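Local structure of D-hydantoinase (Ralstonia pickettii, 1NFG) at residues A289-K292 against K293-D296. The protein probably hydrolyses the cyclic amide bond of D-hydantoin derivatives stereospecifically, using two zinc ions bound in each subunit. Numbering follows the deposited sequence.
Sequences ARAK and KDHD
Asp294 reaches back over the start of its own helix to take the backbone N-H of Ala291, the N-cap residue. Ala291 N lies 3.0 Å from Asp294 OD2 and meets it on the anti side of the carboxylate, 18° out of its plane. This is the half of a capping box in which the N3 side chain takes the N-cap N-H; the return bond, Asp294 N to Ala291 O at 2.9 Å, is backbone to backbone. Aspartate suits its position: with CG beside the backbone N (chi1 -64°), the short acid turns back toward the incoming chain, and its charge should interact favourably with the helix dipole. Its OD2 also lies 3.3 Å from Arg290 CB, while the guanidinium of Arg290 heads elsewhere, to a salt bridge with Glu215 and a hydrogen bond to Thr239.

His295 lies on another side of this first turn. One ring face receives Lys292 CA in a CH-pi contact, 4.0 Å from the centroid and 23° off the normal, and Ala291 O lies over the same face, also offset toward the rim. The flat imidazole can therefore cover the backbone while NE2 bonds to Leu268 O. Lys292 extends its flexible chain away at the exposed surface, and Lys292 O accepts Asp296 N at 3.2 Å, following a weak bond from His295 N to Ala291 O. Lys293 bends at chi2, which brings NZ to a weak 3.2 Å salt bridge with Asp294 OD1; Glu241 is its stronger partner.

Within the TIM-barrel amidohydrolase fold, Asp294 OD1 also accepts Glu241 N, tying the start of helix 292-303 to that of helix 241-253, while Arg290 anchors the preceding loop, which follows strand 257-262, to helix 212-229 through Glu215.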
loop_
_atom_site.group_PDB
_atom_site.type_symbol
_atom_site.label_atom_id
_atom_site.label_comp_id
_atom_site.label_asym_id
_atom_site.label_seq_id
_atom_site.Cartn_x
_atom_site.Cartn_y
_atom_site.Cartn_z
ATOM N N ALA A 289 -19.157 -14.772 7.210
ATOM C CA ALA A 289 -19.758 -13.454 7.074
ATOM C C ALA A 289 -18.790 -12.494 7.761
ATOM O O ALA A 289 -18.260 -12.800 8.832
ATOM C CB ALA A 289 -21.101 -13.423 7.767
ATOM N N ARG A 290 -18.565 -11.335 7.156
ATOM C CA ARG A 290 -17.642 -10.359 7.715
ATOM C C ARG A 290 -18.303 -9.264 8.554
ATOM O O ARG A 290 -19.136 -9.550 9.412
ATOM C CB ARG A 290 -16.830 -9.745 6.581
ATOM C CG ARG A 290 -16.117 -10.783 5.725
ATOM C CD ARG A 290 -15.326 -11.754 6.586
ATOM N NE ARG A 290 -14.412 -12.568 5.792
ATOM C CZ ARG A 290 -13.680 -13.564 6.284
ATOM N NH1 ARG A 290 -13.754 -13.876 7.573
ATOM N NH2 ARG A 290 -12.871 -14.246 5.484
ATOM N N ALA A 291 -17.923 -8.011 8.317
ATOM C CA ALA A 291 -18.490 -6.892 9.065
ATOM C C ALA A 291 -19.083 -5.847 8.129
ATOM O O ALA A 291 -18.834 -5.878 6.920
ATOM C CB ALA A 291 -17.423 -6.260 9.932
ATOM N N LYS A 292 -19.858 -4.917 8.687
ATOM C CA LYS A 292 -20.475 -3.866 7.887
ATOM C C LYS A 292 -19.466 -3.032 7.108
ATOM O O LYS A 292 -19.749 -2.600 5.989
ATOM C CB LYS A 292 -21.313 -2.943 8.770
ATOM C CG LYS A 292 -22.538 -3.619 9.362
ATOM C CD LYS A 292 -23.427 -2.637 10.108
ATOM C CE LYS A 292 -24.689 -3.319 10.637
ATOM N NZ LYS A 292 -25.587 -2.365 11.359
ATOM N N LYS A 293 -18.292 -2.797 7.686
ATOM C CA LYS A 293 -17.298 -2.000 6.987
ATOM C C LYS A 293 -16.888 -2.722 5.712
ATOM O O LYS A 293 -16.483 -2.098 4.727
ATOM C CB LYS A 293 -16.083 -1.725 7.887
ATOM C CG LYS A 293 -15.308 -2.950 8.352
ATOM C CD LYS A 293 -14.086 -3.212 7.486
ATOM C CE LYS A 293 -13.247 -4.346 8.065
ATOM N NZ LYS A 293 -12.062 -4.682 7.219
ATOM N N ASP A 294 -17.008 -4.043 5.717
ATOM C CA ASP A 294 -16.658 -4.805 4.529
ATOM C C ASP A 294 -17.767 -4.614 3.489
ATOM O O ASP A 294 -17.511 -4.642 2.284
ATOM C CB ASP A 294 -16.466 -6.281 4.885
ATOM C CG ASP A 294 -15.293 -6.504 5.842
ATOM O OD1 ASP A 294 -14.126 -6.405 5.399
ATOM O OD2 ASP A 294 -15.544 -6.767 7.042
ATOM N N HIS A 295 -18.997 -4.402 3.956
ATOM C CA HIS A 295 -20.113 -4.167 3.043
ATOM C C HIS A 295 -19.830 -2.890 2.248
ATOM O O HIS A 295 -20.016 -2.848 1.030
ATOM C CB HIS A 295 -21.426 -3.968 3.802
ATOM C CG HIS A 295 -21.908 -5.181 4.531
ATOM N ND1 HIS A 295 -22.953 -5.136 5.428
ATOM C CD2 HIS A 295 -21.493 -6.469 4.502
ATOM C CE1 HIS A 295 -23.158 -6.342 5.925
ATOM N NE2 HIS A 295 -22.286 -7.170 5.380
ATOM N N ASP A 296 -19.389 -1.843 2.944
ATOM C CA ASP A 296 -19.101 -0.581 2.273
ATOM C C ASP A 296 -17.956 -0.770 1.300
ATOM O O ASP A 296 -18.011 -0.305 0.163
ATOM C CB ASP A 296 -18.735 0.507 3.280
ATOM C CG ASP A 296 -19.783 0.685 4.354
ATOM O OD1 ASP A 296 -20.990 0.519 4.056
ATOM O OD2 ASP A 296 -19.395 1.005 5.498
#